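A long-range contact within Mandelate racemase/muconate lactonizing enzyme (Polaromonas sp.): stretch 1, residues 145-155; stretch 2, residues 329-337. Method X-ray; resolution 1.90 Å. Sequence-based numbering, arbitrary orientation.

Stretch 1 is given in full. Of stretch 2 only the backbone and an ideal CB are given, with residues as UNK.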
# COMPACT_ATOMS: atom_id res chain seq x y z
N TYR A 145 11.54 31.47 -16.03
CA TYR A 145 11.55 31.85 -14.63
C TYR A 145 12.83 32.60 -14.31
O TYR A 145 12.97 33.21 -13.24
CB TYR A 145 11.48 30.60 -13.75
CG TYR A 145 10.09 30.05 -13.58
CD1 TYR A 145 9.25 30.53 -12.57
CD2 TYR A 145 9.60 29.05 -14.42
CE1 TYR A 145 7.97 30.01 -12.40
CE2 TYR A 145 8.32 28.54 -14.26
CZ TYR A 145 7.51 29.03 -13.24
OH TYR A 145 6.25 28.51 -13.06
N ARG A 146 13.78 32.55 -15.24
CA ARG A 146 15.08 33.19 -15.04
C ARG A 146 15.73 33.52 -16.38
O ARG A 146 15.45 32.88 -17.40
CB ARG A 146 15.99 32.26 -14.23
CG ARG A 146 16.23 30.88 -14.89
CD ARG A 146 16.82 29.88 -13.90
NE ARG A 146 15.90 29.61 -12.80
CZ ARG A 146 14.84 28.80 -12.87
NH1 ARG A 146 14.57 28.15 -14.00
NH2 ARG A 146 14.04 28.66 -11.83
N ASP A 147 16.62 34.51 -16.37
CA ASP A 147 17.31 34.89 -17.60
C ASP A 147 18.71 34.29 -17.70
O ASP A 147 19.42 34.52 -18.67
CB ASP A 147 17.36 36.42 -17.72
CG ASP A 147 15.97 37.03 -17.82
OD1 ASP A 147 15.12 36.46 -18.55
OD2 ASP A 147 15.73 38.07 -17.18
N SER A 148 19.10 33.52 -16.70
CA SER A 148 20.40 32.85 -16.69
C SER A 148 20.26 31.61 -15.81
O SER A 148 19.44 31.59 -14.90
CB SER A 148 21.49 33.78 -16.14
OG SER A 148 21.30 34.04 -14.76
N VAL A 149 21.06 30.58 -16.09
CA VAL A 149 20.99 29.32 -15.37
C VAL A 149 22.32 28.89 -14.75
O VAL A 149 23.37 29.01 -15.37
CB VAL A 149 20.51 28.20 -16.33
CG1 VAL A 149 20.44 26.86 -15.60
CG2 VAL A 149 19.15 28.56 -16.92
N ARG A 150 22.27 28.37 -13.52
CA ARG A 150 23.50 27.92 -12.86
C ARG A 150 24.18 26.91 -13.77
O ARG A 150 23.52 26.05 -14.35
CB ARG A 150 23.19 27.25 -11.51
CG ARG A 150 22.41 28.11 -10.53
CD ARG A 150 22.54 27.58 -9.10
NE ARG A 150 23.89 27.80 -8.56
CZ ARG A 150 24.24 27.56 -7.30
NH1 ARG A 150 23.35 27.09 -6.43
NH2 ARG A 150 25.48 27.81 -6.90
N CYS A 151 25.50 27.01 -13.92
CA CYS A 151 26.22 26.09 -14.77
C CYS A 151 27.44 25.51 -14.07
O CYS A 151 27.92 26.06 -13.07
CB CYS A 151 26.67 26.78 -16.07
SG CYS A 151 27.91 28.09 -15.86
N TYR A 152 27.93 24.40 -14.60
CA TYR A 152 29.09 23.71 -14.06
C TYR A 152 29.79 23.02 -15.21
O TYR A 152 29.21 22.87 -16.29
CB TYR A 152 28.64 22.67 -13.03
CG TYR A 152 27.79 21.55 -13.62
CD1 TYR A 152 28.36 20.34 -13.99
CD2 TYR A 152 26.42 21.72 -13.81
CE1 TYR A 152 27.59 19.31 -14.54
CE2 TYR A 152 25.64 20.70 -14.35
CZ TYR A 152 26.23 19.50 -14.71
OH TYR A 152 25.46 18.49 -15.26
N ASN A 153 31.03 22.60 -15.00
CA ASN A 153 31.77 21.90 -16.03
C ASN A 153 32.76 20.92 -15.40
O ASN A 153 32.95 20.91 -14.18
CB ASN A 153 32.48 22.90 -16.95
CG ASN A 153 33.81 23.42 -16.40
OD1 ASN A 153 34.08 23.34 -15.20
ND2 ASN A 153 34.63 23.97 -17.28
N THR A 154 33.38 20.09 -16.23
CA THR A 154 34.36 19.10 -15.76
C THR A 154 35.76 19.66 -15.94
O THR A 154 36.74 19.08 -15.45
CB THR A 154 34.27 17.80 -16.57
OG1 THR A 154 34.71 18.05 -17.92
CG2 THR A 154 32.83 17.29 -16.62
N SER A 155 35.85 20.78 -16.64
CA SER A 155 37.13 21.42 -16.92
C SER A 155 38.04 20.45 -17.66
O SER A 155 39.25 20.39 -17.41
CB SER A 155 37.80 21.88 -15.62
OG SER A 155 37.06 22.92 -15.01
N UNK A 329 10.33 25.72 -12.94
CA UNK A 329 10.03 26.50 -11.74
C UNK A 329 11.15 26.63 -10.71
O UNK A 329 11.38 27.71 -10.17
CB UNK A 329 8.82 25.88 -11.05
N UNK A 330 11.84 25.53 -10.43
CA UNK A 330 12.93 25.54 -9.45
C UNK A 330 14.30 25.67 -10.09
O UNK A 330 14.53 25.15 -11.18
CB UNK A 330 12.89 24.26 -8.61
N UNK A 331 15.22 26.34 -9.39
CA UNK A 331 16.58 26.56 -9.90
C UNK A 331 17.30 25.30 -10.38
O UNK A 331 17.69 24.45 -9.58
CB UNK A 331 17.42 27.22 -8.81
N UNK A 332 17.48 25.17 -11.70
CA UNK A 332 18.16 24.01 -12.27
C UNK A 332 19.67 24.24 -12.43
O UNK A 332 20.19 25.31 -12.09
CB UNK A 332 17.54 23.66 -13.63
N UNK A 333 20.35 23.21 -12.91
CA UNK A 333 21.78 23.27 -13.19
C UNK A 333 21.94 22.74 -14.62
O UNK A 333 21.27 21.79 -15.00
CB UNK A 333 22.60 22.47 -12.18
N UNK A 334 22.81 23.37 -15.40
CA UNK A 334 23.08 22.93 -16.77
C UNK A 334 24.59 22.83 -16.95
O UNK A 334 25.32 23.71 -16.47
CB UNK A 334 22.47 23.89 -17.80
N UNK A 335 25.05 21.78 -17.61
CA UNK A 335 26.49 21.60 -17.84
C UNK A 335 26.98 22.41 -19.02
O UNK A 335 26.37 22.37 -20.10
CB UNK A 335 26.81 20.12 -18.07
N UNK A 336 28.04 23.17 -18.79
CA UNK A 336 28.63 23.95 -19.86
C UNK A 336 29.75 23.16 -20.48
O UNK A 336 30.85 23.08 -19.93
CB UNK A 336 29.13 25.30 -19.35
N UNK A 337 29.47 22.57 -21.63
CA UNK A 337 30.53 21.81 -22.25
C UNK A 337 30.57 22.20 -23.74
O UNK A 337 29.52 22.31 -24.39
CB UNK A 337 30.32 20.31 -22.06

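At position 329 the CA lies over one face of the Tyr145 ring, and phi/psi of -54/-43 falls where proline is at home, though others would serve. The residue is Pro329. Its CA stands 3.7 Å from the centroid of the Tyr145 ring in a CH-pi contact, and its CG packs 3.9 Å from Tyr145 CE2; its O accepts a weak hydrogen bond from Arg146 NH2 (3.3 Å). Position 330 points away, with nothing of stretch 1 near its CB, so many side chains would fit; it is Arg330, bonded elsewhere in the structure.

Position 331 points sideways, its CB 4.8 Å from Arg146 NH2 and 5.1 Å from Arg150 CD. The Arg146 guanidinium nearby favours an acid, while Arg150 offers its aliphatic chain; glutamate or aspartate could be considered. Glu331 bends back through chi1 and chi2, both m, so that OE2 meets Arg146 NE at 2.7 Å in a salt bridge. Water 1 joins the same OE2 to Arg146 NH2, while water 2 links OE1 to Arg150 N.

The CB of position 332 lies 4.7 Å from Val149 CG1, which suits a compact apolar residue. Pro332 places CG 3.9 Å from Val149 CG1 and CD over one face of the Arg146 guanidinium.

At 333 the CB is 4.1 Å from Tyr152 CE2, on the side of the sheet where the Arg150 and Tyr152 side chains lie. A long apolar or aromatic side chain could fit. In Trp333, Arg150 CB sits 3.9 Å from the centroid of the six-membered ring, the guanidinium continues over that face with CZ 3.3 Å from CZ2, and CE3 meets Tyr152 CD2 at 3.8 Å.

Position 334 turns to the opposite face, shared with Cys151, its CB 4.2 Å from Val149 CG1; valine, isoleucine or alanine would suit. Val334 packs CG2 3.7 Å from Val149 CG1. Its backbone anchors the parallel pairing, N donating to Arg150 O (3.0 Å) and O accepting from Tyr152 N (3.3 Å).

At 335 the CB rests just 3.5 Å from Tyr152 CZ, over the ring face, so an unbranched CB seems easiest to accommodate, whether aliphatic or polar. Glu335 extends with chi1 and chi2 both t; water 5 connects OE2 to Thr154 N.

Position 336 points sideways, and its N donates to Tyr152 O (2.8 Å), which excludes proline. Near Asn153, a polar group could share a water: His336 ND1 and Asn153 ND2 both contact water 4. Position 337, beyond reach of stretch 1, is open; it is Phe337.

Stretch 2 (329-337) PREPWVEHF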
# COMPACT_ATOMS: atom_id res chain seq x y z
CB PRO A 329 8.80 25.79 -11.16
CG PRO A 329 8.15 25.18 -12.37
CD PRO A 329 9.33 24.65 -13.13
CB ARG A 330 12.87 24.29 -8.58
CG ARG A 330 11.72 24.28 -7.58
CD ARG A 330 11.74 23.01 -6.74
NE ARG A 330 11.17 21.87 -7.46
CZ ARG A 330 9.87 21.70 -7.68
NH1 ARG A 330 9.00 22.60 -7.25
NH2 ARG A 330 9.44 20.63 -8.34
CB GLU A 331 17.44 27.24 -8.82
CG GLU A 331 17.16 28.73 -8.64
CD GLU A 331 17.57 29.56 -9.85
OE1 GLU A 331 18.73 29.42 -10.30
OE2 GLU A 331 16.74 30.35 -10.35
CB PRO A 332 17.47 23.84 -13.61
CG PRO A 332 17.28 25.27 -14.04
CD PRO A 332 16.82 25.96 -12.76
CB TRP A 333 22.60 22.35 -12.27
CG TRP A 333 22.88 22.87 -10.89
CD1 TRP A 333 22.13 22.68 -9.76
CD2 TRP A 333 24.05 23.60 -10.47
NE1 TRP A 333 22.76 23.23 -8.67
CE2 TRP A 333 23.94 23.80 -9.08
CE3 TRP A 333 25.17 24.10 -11.15
CZ2 TRP A 333 24.92 24.48 -8.34
CZ3 TRP A 333 26.15 24.78 -10.41
CH2 TRP A 333 26.01 24.96 -9.02
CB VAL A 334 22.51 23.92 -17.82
CG1 VAL A 334 22.98 23.52 -19.21
CG2 VAL A 334 20.99 23.92 -17.77
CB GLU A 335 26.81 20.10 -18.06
CG GLU A 335 28.26 19.87 -18.46
CD GLU A 335 28.59 18.40 -18.56
OE1 GLU A 335 27.75 17.65 -19.10
OE2 GLU A 335 29.69 18.00 -18.13
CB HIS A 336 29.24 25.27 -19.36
CG HIS A 336 30.03 26.00 -20.41
ND1 HIS A 336 31.26 25.57 -20.85
CD2 HIS A 336 29.75 27.12 -21.11
CE1 HIS A 336 31.72 26.41 -21.76
NE2 HIS A 336 30.82 27.36 -21.94
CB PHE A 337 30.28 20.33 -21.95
CG PHE A 337 29.65 19.58 -23.06
CD1 PHE A 337 28.34 19.84 -23.47
CD2 PHE A 337 30.38 18.62 -23.72
CE1 PHE A 337 27.78 19.11 -24.52
CE2 PHE A 337 29.83 17.88 -24.75
CZ PHE A 337 28.53 18.14 -25.17
O HOH W 1 14.25 30.28 -9.46
O HOH W 2 19.58 27.98 -12.39
O HOH W 3 22.83 19.37 -15.83
O HOH W 4 33.40 23.98 -20.13
O HOH W 5 31.89 20.07 -18.78
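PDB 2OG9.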